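Local coordinates for protein cytochrome P450 CYP260B1 (Sorangium cellulosum, PDB 5HIW) that binds haem, protoporphyrin IX containing iron, as a member of the cytochrome P450 family of haem-thiolate proteins, at residues 269-274 with 306-311; 24-29 with 41-46. All blocks are in the same frame, centred on the assembly; numbering follows the deposited sequence.

Contact 2 (24-29 with 41-46) closes within the N-terminal part of the chain before contact 1 (269-274 with 306-311) opens, yet their centres lie only about 13 Å apart, on the same side of the chain's centre. They meet directly where R306 CB packs on G45 CA at 3.9 Å, and Y308 of contact 1 also rests on I20 and A23 of helix 17-28, the helix that supplies one side of contact 2. Contact 1 is buried, and the side chain of S273 comes to about 6 Å from the haem. Contact 2 is only partly buried, its centre about 22 Å from the centre of the chain.

Contact 1: residues 269-274 with 306-311; sequences TRWCSS and RHYDEE
The hydroxyl of Y308 serves two parts of W271 at once: Y308 OH donates a 2.6 Å hydrogen bond to W271 O, in the carbonyl plane on a lone pair, and also lies over one face of the W271 indole, toward the rim, with Y308 OH 3.7 Å from W271 CD1. W271 NE1 is hydrogen-bonded to E317 O. Beside it, a water bridges the segments: it donates to R270 O, accepts from S273 N and lies 3.1 Å from H307 ND1 in the plane of the imidazole. R270 CA lies over one face of this ring, toward its rim, in a CH-pi contact, 4.2 Å from the centroid of the H307 ring, while S273 CB meets its edge. H307 NE2 is hydrogen-bonded to L329 N. The R270 chain bends at chi3 (69°), which turns NE; NH1 then donates to H307 O over 2.9 Å, with a bent N-H...O angle of 132°, and the same nitrogen is hydrogen-bonded to P316 O. R270 NE forms a salt bridge with E267, the pair matching the ExxR motif of P450s. The contact thus joins the end of helix 261-271 to the loop following strand 298-302, with W271 reaching A243 of helix 232-245 and Y308 resting on helix 17-28.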
ATOM      1  N   THR A 269      -7.016  -1.677  -8.978  1.00 15.65           N
ATOM      2  CA  THR A 269      -7.008  -0.858  -7.794  1.00 15.85           C
ATOM      3  C   THR A 269      -8.380  -0.217  -7.514  1.00 16.57           C
ATOM      4  O   THR A 269      -8.629   0.173  -6.379  1.00 20.17           O
ATOM      5  CB  THR A 269      -5.896   0.211  -7.691  1.00 16.29           C
ATOM      6  OG1 THR A 269      -6.103   1.251  -8.649  1.00 16.81           O
ATOM      7  CG2 THR A 269      -4.550  -0.444  -7.866  1.00 15.41           C
ATOM      8  N   ARG A 270      -9.206  -0.055  -8.536  1.00 15.13           N
ATOM      9  CA  ARG A 270     -10.597   0.471  -8.299  1.00 16.47           C
ATOM     10  C   ARG A 270     -11.528  -0.665  -7.816  1.00 16.35           C
ATOM     11  O   ARG A 270     -12.243  -0.555  -6.783  1.00 19.32           O
ATOM     12  CB  ARG A 270     -11.160   1.096  -9.575  1.00 18.40           C
ATOM     13  CG  ARG A 270     -12.564   1.655  -9.385  1.00 19.77           C
ATOM     14  CD  ARG A 270     -13.274   1.850 -10.686  1.00 19.46           C
ATOM     15  NE  ARG A 270     -13.562   0.574 -11.226  1.00 21.45           N
ATOM     16  CZ  ARG A 270     -14.510  -0.239 -10.805  1.00 18.72           C
ATOM     17  NH1 ARG A 270     -15.316   0.087  -9.822  1.00 21.29           N
ATOM     18  NH2 ARG A 270     -14.671  -1.365 -11.460  1.00 18.95           N
ATOM     19  N   TRP A 271     -11.508  -1.746  -8.562  1.00 18.75           N
ATOM     20  CA  TRP A 271     -12.402  -2.884  -8.315  1.00 18.60           C
ATOM     21  C   TRP A 271     -12.068  -3.618  -7.022  1.00 20.62           C
ATOM     22  O   TRP A 271     -12.934  -4.149  -6.311  1.00 18.10           O
ATOM     23  CB  TRP A 271     -12.258  -3.845  -9.478  1.00 20.70           C
ATOM     24  CG  TRP A 271     -13.149  -4.934  -9.468  1.00 20.92           C
ATOM     25  CD1 TRP A 271     -14.519  -4.907  -9.756  1.00 22.45           C
ATOM     26  CD2 TRP A 271     -12.839  -6.260  -9.130  1.00 20.93           C
ATOM     27  NE1 TRP A 271     -15.040  -6.131  -9.578  1.00 20.58           N
ATOM     28  CE2 TRP A 271     -14.051  -6.987  -9.174  1.00 22.20           C
ATOM     29  CE3 TRP A 271     -11.688  -6.892  -8.708  1.00 20.40           C
ATOM     30  CZ2 TRP A 271     -14.112  -8.359  -8.879  1.00 25.32           C
ATOM     31  CZ3 TRP A 271     -11.747  -8.269  -8.413  1.00 23.12           C
ATOM     32  CH2 TRP A 271     -12.952  -8.978  -8.493  1.00 24.10           C
ATOM     33  N   CYS A 272     -10.782  -3.652  -6.662  1.00 18.41           N
ATOM     34  CA  CYS A 272     -10.386  -4.371  -5.429  1.00 19.12           C
ATOM     35  C   CYS A 272      -9.151  -3.711  -4.826  1.00 18.88           C
ATOM     36  O   CYS A 272      -8.078  -4.336  -4.734  1.00 17.64           O
ATOM     37  CB  CYS A 272     -10.106  -5.828  -5.766  1.00 22.79           C
ATOM     38  SG  CYS A 272     -10.041  -6.904  -4.253  1.00 22.94           S
ATOM     39  N   SER A 273      -9.314  -2.469  -4.404  1.00 16.98           N
ATOM     40  CA  SER A 273      -8.250  -1.760  -3.631  1.00 17.79           C
ATOM     41  C   SER A 273      -7.832  -2.490  -2.366  1.00 18.80           C
ATOM     42  O   SER A 273      -8.701  -3.006  -1.653  1.00 18.52           O
ATOM     43  CB  SER A 273      -8.699  -0.430  -3.158  1.00 17.33           C
ATOM     44  OG  SER A 273      -7.578   0.243  -2.555  1.00 19.67           O
ATOM     45  N   SER A 274      -6.519  -2.516  -2.097  1.00 18.87           N
ATOM     46  CA  SER A 274      -6.014  -3.048  -0.846  1.00 19.84           C
ATOM     47  C   SER A 274      -5.981  -2.071   0.306  1.00 20.85           C
ATOM     48  O   SER A 274      -5.681  -2.477   1.431  1.00 21.75           O
ATOM     49  CB  SER A 274      -4.603  -3.595  -0.989  1.00 18.92           C
ATOM     50  OG  SER A 274      -3.782  -2.694  -1.666  1.00 21.80           O
ATOM     51  N   ARG A 306     -15.968   5.118  -2.493  1.00 20.09           N
ATOM     52  CA  ARG A 306     -15.943   5.876  -3.818  1.00 22.04           C
ATOM     53  C   ARG A 306     -15.825   4.949  -4.972  1.00 22.12           C
ATOM     54  O   ARG A 306     -16.470   5.151  -6.001  1.00 21.88           O
ATOM     55  CB  ARG A 306     -14.825   6.908  -3.860  1.00 23.20           C
ATOM     56  CG  ARG A 306     -14.884   7.879  -5.022  1.00 25.76           C
ATOM     57  CD  ARG A 306     -13.889   9.027  -4.908  1.00 27.95           C
ATOM     58  NE  ARG A 306     -14.404  10.138  -5.705  1.00 32.01           N
ATOM     59  CZ  ARG A 306     -14.237  10.290  -7.027  1.00 32.67           C
ATOM     60  NH1 ARG A 306     -13.547   9.431  -7.765  1.00 31.43           N
ATOM     61  NH2 ARG A 306     -14.812  11.313  -7.639  1.00 31.53           N
ATOM     62  N   HIS A 307     -14.985   3.886  -4.876  1.00 20.86           N
ATOM     63  CA  HIS A 307     -14.763   3.030  -5.992  1.00 17.88           C
ATOM     64  C   HIS A 307     -16.015   2.294  -6.451  1.00 19.31           C
ATOM     65  O   HIS A 307     -16.074   1.791  -7.572  1.00 19.07           O
ATOM     66  CB  HIS A 307     -13.661   2.021  -5.663  1.00 17.90           C
ATOM     67  CG  HIS A 307     -12.342   2.680  -5.354  1.00 15.81           C
ATOM     68  ND1 HIS A 307     -11.300   2.010  -4.755  1.00 17.58           N
ATOM     69  CD2 HIS A 307     -11.910   3.959  -5.538  1.00 15.87           C
ATOM     70  CE1 HIS A 307     -10.283   2.835  -4.624  1.00 14.70           C
ATOM     71  NE2 HIS A 307     -10.621   4.015  -5.098  1.00 17.64           N
ATOM     72  N   TYR A 308     -16.944   2.089  -5.520  1.00 20.37           N
ATOM     73  CA  TYR A 308     -18.233   1.390  -5.770  1.00 21.77           C
ATOM     74  C   TYR A 308     -19.471   2.368  -5.912  1.00 25.24           C
ATOM     75  O   TYR A 308     -20.588   1.921  -5.905  1.00 25.72           O
ATOM     76  CB  TYR A 308     -18.413   0.314  -4.684  1.00 23.16           C
ATOM     77  CG  TYR A 308     -17.672  -0.924  -5.055  1.00 21.45           C
ATOM     78  CD1 TYR A 308     -16.271  -0.982  -4.967  1.00 23.27           C
ATOM     79  CD2 TYR A 308     -18.307  -1.985  -5.588  1.00 22.22           C
ATOM     80  CE1 TYR A 308     -15.567  -2.108  -5.343  1.00 21.91           C
ATOM     81  CE2 TYR A 308     -17.616  -3.086  -6.032  1.00 25.33           C
ATOM     82  CZ  TYR A 308     -16.214  -3.142  -5.885  1.00 23.11           C
ATOM     83  OH  TYR A 308     -15.563  -4.285  -6.291  1.00 26.48           O
ATOM     84  N   ASP A 309     -19.253   3.676  -6.044  1.00 25.87           N
ATOM     85  CA  ASP A 309     -20.367   4.679  -6.278  1.00 28.10           C
ATOM     86  C   ASP A 309     -20.655   4.700  -7.779  1.00 24.98           C
ATOM     87  O   ASP A 309     -19.870   5.205  -8.523  1.00 26.71           O
ATOM     88  CB  ASP A 309     -19.912   6.017  -5.735  1.00 29.93           C
ATOM     89  CG  ASP A 309     -20.891   7.125  -5.925  1.00 33.44           C
ATOM     90  OD1 ASP A 309     -21.841   6.989  -6.751  1.00 37.99           O
ATOM     91  OD2 ASP A 309     -20.640   8.157  -5.268  1.00 36.74           O
ATOM     92  N   GLU A 310     -21.764   4.065  -8.203  1.00 27.67           N
ATOM     93  CA  GLU A 310     -22.243   4.008  -9.627  1.00 33.00           C
ATOM     94  C   GLU A 310     -22.328   5.350 -10.330  1.00 32.46           C
ATOM     95  O   GLU A 310     -22.270   5.406 -11.524  1.00 28.64           O
ATOM     96  CB  GLU A 310     -23.665   3.365  -9.679  1.00 37.05           C
ATOM     97  CG  GLU A 310     -24.567   3.957  -8.588  1.00 44.65           C
ATOM     98  CD  GLU A 310     -26.032   4.047  -8.929  1.00 55.70           C
ATOM     99  OE1 GLU A 310     -26.624   2.970  -9.177  1.00 68.91           O
ATOM    100  OE2 GLU A 310     -26.586   5.186  -8.903  1.00 56.85           O
ATOM    101  N   GLU A 311     -22.486   6.434  -9.593  1.00 31.69           N
ATOM    102  CA  GLU A 311     -22.490   7.769 -10.199  1.00 36.23           C
ATOM    103  C   GLU A 311     -21.123   8.155 -10.690  1.00 35.88           C
ATOM    104  O   GLU A 311     -20.973   8.984 -11.561  1.00 33.47           O
ATOM    105  CB  GLU A 311     -22.962   8.836  -9.212  1.00 38.63           C
ATOM    106  CG  GLU A 311     -24.315   8.534  -8.578  1.00 47.34           C
ATOM    107  CD  GLU A 311     -25.059   9.783  -8.130  1.00 50.26           C
ATOM    108  OE1 GLU A 311     -24.708  10.357  -7.063  1.00 60.25           O
ATOM    109  OE2 GLU A 311     -26.000  10.187  -8.856  1.00 55.34           O
TER
HETATM  110  O   HOH W   1     -11.880  -0.989  -4.274  1.00 15.52           O

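Contact 2: residues 24-29 with 41-46; sequences AAAREH and VVLRGA
R44 grips the backbone oxygen of A26 side-on with two nitrogens: NE donates to A26 O at 2.9 Å, and NH2 reaches the same A26 O at 3.0 Å. The oxygen lies at the guanidinium edge, in its plane. Seen from the carbonyl the donors differ, NH2 lying in the carbonyl plane and NE tilted 32° from it. The second nitrogen also comes close to the next carbonyl, R44 NH2 being 3.1 Å from R27 O. An extended side chain carries the group there, chi3 of -170° setting NE anti to CB. Because A26 and R27 belong to the last turn of helix 17-28, the positive charge sits near the negative end of the helix dipole, which probably favours the bond.

Next to this grip is an apolar patch. A26 CB faces L43 CB at 3.8 Å, and L43 CD1 lies against the helix backbone, 3.7 Å from A26 N. The same methyl touches A25 CB at 4.1 Å and approaches H29 O. With chi2 at 174°, CD1 is anti to CA and extends to the helix.

Farther out, L43 is backed by Y32 and S302, and its backbone is hydrogen-bonded to S30. R44 N is bonded to S30 OG, which ties down the backbone from which the arginine side chain leaves. R44 itself occupies the N-cap position of helix 45-53, while V42 pairs with strand 298-302.

Helix 17-28 leads into the antiparallel strands 31-34 and 39-42 and then helix 45-53; packing of the first helix against the end of this hairpin is characteristic of the N-terminal, sheet-rich region of the cytochrome P450 fold.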
ATOM      1  N   ALA A  24     -23.519   0.863  -0.482  1.00 25.69           N
ATOM      2  CA  ALA A  24     -24.929   0.785   0.031  1.00 28.99           C
ATOM      3  C   ALA A  24     -25.102   1.522   1.377  1.00 29.37           C
ATOM      4  O   ALA A  24     -26.000   2.356   1.548  1.00 27.95           O
ATOM      5  CB  ALA A  24     -25.396  -0.654   0.132  1.00 30.19           C
ATOM      6  N   ALA A  25     -24.172   1.331   2.281  1.00 25.91           N
ATOM      7  CA  ALA A  25     -24.216   1.986   3.572  1.00 27.28           C
ATOM      8  C   ALA A  25     -24.027   3.474   3.414  1.00 27.34           C
ATOM      9  O   ALA A  25     -24.643   4.244   4.121  1.00 23.49           O
ATOM     10  CB  ALA A  25     -23.166   1.412   4.538  1.00 29.24           C
ATOM     11  N   ALA A  26     -23.159   3.890   2.499  1.00 24.40           N
ATOM     12  CA  ALA A  26     -22.904   5.331   2.248  1.00 24.49           C
ATOM     13  C   ALA A  26     -24.155   6.053   1.692  1.00 27.28           C
ATOM     14  O   ALA A  26     -24.331   7.229   1.917  1.00 26.01           O
ATOM     15  CB  ALA A  26     -21.809   5.478   1.196  1.00 26.73           C
ATOM     16  N   ARG A  27     -24.897   5.380   0.828  1.00 29.39           N
ATOM     17  CA  ARG A  27     -26.218   5.893   0.425  1.00 33.88           C
ATOM     18  C   ARG A  27     -27.070   6.189   1.673  1.00 32.35           C
ATOM     19  O   ARG A  27     -27.671   7.246   1.753  1.00 37.46           O
ATOM     20  CB  ARG A  27     -26.913   4.946  -0.562  1.00 33.48           C
ATOM     21  CG  ARG A  27     -26.298   5.056  -1.964  1.00 37.07           C
ATOM     22  CD  ARG A  27     -27.058   4.396  -3.120  1.00 36.50           C
ATOM     23  NE  ARG A  27     -27.440   3.035  -2.790  1.00 37.54           N
ATOM     24  CZ  ARG A  27     -26.724   1.936  -3.014  1.00 43.72           C
ATOM     25  NH1 ARG A  27     -25.531   2.004  -3.594  1.00 38.60           N
ATOM     26  NH2 ARG A  27     -27.229   0.745  -2.652  1.00 45.79           N
ATOM     27  N   GLU A  28     -27.083   5.316   2.669  1.00 29.65           N
ATOM     28  CA  GLU A  28     -27.836   5.659   3.893  1.00 32.64           C
ATOM     29  C   GLU A  28     -27.249   6.787   4.744  1.00 31.42           C
ATOM     30  O   GLU A  28     -27.993   7.644   5.158  1.00 27.75           O
ATOM     31  CB  GLU A  28     -28.126   4.438   4.770  1.00 31.42           C
ATOM     32  CG  GLU A  28     -28.715   3.261   4.004  1.00 35.95           C
ATOM     33  CD  GLU A  28     -30.070   3.650   3.461  1.00 45.14           C
ATOM     34  OE1 GLU A  28     -30.945   3.982   4.316  1.00 45.95           O
ATOM     35  OE2 GLU A  28     -30.204   3.757   2.208  1.00 45.86           O
ATOM     36  N   HIS A  29     -25.969   6.721   5.144  1.00 27.31           N
ATOM     37  CA  HIS A  29     -25.289   7.813   5.868  1.00 26.82           C
ATOM     38  C   HIS A  29     -23.809   7.849   5.396  1.00 27.12           C
ATOM     39  O   HIS A  29     -23.146   6.844   5.453  1.00 23.13           O
ATOM     40  CB  HIS A  29     -25.231   7.593   7.404  1.00 31.10           C
ATOM     41  CG  HIS A  29     -26.559   7.303   8.050  1.00 34.60           C
ATOM     42  ND1 HIS A  29     -27.117   6.046   8.044  1.00 32.98           N
ATOM     43  CD2 HIS A  29     -27.443   8.108   8.690  1.00 35.55           C
ATOM     44  CE1 HIS A  29     -28.312   6.097   8.625  1.00 37.48           C
ATOM     45  NE2 HIS A  29     -28.521   7.336   9.040  1.00 35.35           N
ATOM     46  N   VAL A  41     -16.409   7.168  10.896  1.00 21.55           N
ATOM     47  CA  VAL A  41     -15.944   6.846   9.536  1.00 21.66           C
ATOM     48  C   VAL A  41     -16.652   7.791   8.611  1.00 22.29           C
ATOM     49  O   VAL A  41     -17.851   8.059   8.774  1.00 24.70           O
ATOM     50  CB  VAL A  41     -16.240   5.385   9.203  1.00 20.60           C
ATOM     51  CG1 VAL A  41     -15.954   5.065   7.790  1.00 21.52           C
ATOM     52  CG2 VAL A  41     -15.448   4.460  10.074  1.00 22.21           C
ATOM     53  N   VAL A  42     -15.931   8.294   7.621  1.00 20.40           N
ATOM     54  CA  VAL A  42     -16.488   8.970   6.458  1.00 21.02           C
ATOM     55  C   VAL A  42     -16.461   8.075   5.267  1.00 23.34           C
ATOM     56  O   VAL A  42     -15.372   7.543   4.832  1.00 21.22           O
ATOM     57  CB  VAL A  42     -15.693  10.229   6.129  1.00 23.01           C
ATOM     58  CG1 VAL A  42     -16.375  11.054   5.073  1.00 23.21           C
ATOM     59  CG2 VAL A  42     -15.534  11.050   7.411  1.00 27.94           C
ATOM     60  N   LEU A  43     -17.624   7.884   4.724  1.00 19.91           N
ATOM     61  CA  LEU A  43     -17.782   7.017   3.562  1.00 19.67           C
ATOM     62  C   LEU A  43     -17.831   7.699   2.195  1.00 21.85           C
ATOM     63  O   LEU A  43     -17.125   7.246   1.297  1.00 22.35           O
ATOM     64  CB  LEU A  43     -18.986   6.109   3.686  1.00 22.86           C
ATOM     65  CG  LEU A  43     -18.991   5.053   4.801  1.00 22.40           C
ATOM     66  CD1 LEU A  43     -20.347   4.322   4.859  1.00 24.42           C
ATOM     67  CD2 LEU A  43     -17.859   4.035   4.584  1.00 24.67           C
ATOM     68  N   ARG A  44     -18.644   8.735   1.999  1.00 24.47           N
ATOM     69  CA  ARG A  44     -18.870   9.241   0.622  1.00 23.68           C
ATOM     70  C   ARG A  44     -17.592   9.866   0.082  1.00 22.05           C
ATOM     71  O   ARG A  44     -16.879  10.616   0.786  1.00 21.18           O
ATOM     72  CB  ARG A  44     -19.968  10.282   0.505  1.00 24.33           C
ATOM     73  CG  ARG A  44     -21.328   9.614   0.757  1.00 29.94           C
ATOM     74  CD  ARG A  44     -22.445  10.626   0.792  1.00 33.68           C
ATOM     75  NE  ARG A  44     -23.648   9.947   1.267  1.00 36.23           N
ATOM     76  CZ  ARG A  44     -24.837  10.529   1.449  1.00 42.54           C
ATOM     77  NH1 ARG A  44     -25.037  11.827   1.166  1.00 39.68           N
ATOM     78  NH2 ARG A  44     -25.818   9.782   1.936  1.00 39.05           N
ATOM     79  N   GLY A  45     -17.346   9.534  -1.162  1.00 25.48           N
ATOM     80  CA  GLY A  45     -16.163  10.008  -1.872  1.00 24.63           C
ATOM     81  C   GLY A  45     -15.962  11.504  -1.799  1.00 22.64           C
ATOM     82  O   GLY A  45     -14.875  11.956  -1.556  1.00 23.06           O
ATOM     83  N   ALA A  46     -17.021  12.296  -2.017  1.00 23.90           N
ATOM     84  CA  ALA A  46     -16.913  13.746  -1.950  1.00 26.15           C
ATOM     85  C   ALA A  46     -16.569  14.259  -0.585  1.00 23.62           C
ATOM     86  O   ALA A  46     -15.843  15.233  -0.476  1.00 25.61           O
ATOM     87  CB  ALA A  46     -18.217  14.415  -2.456  1.00 28.36           C
TER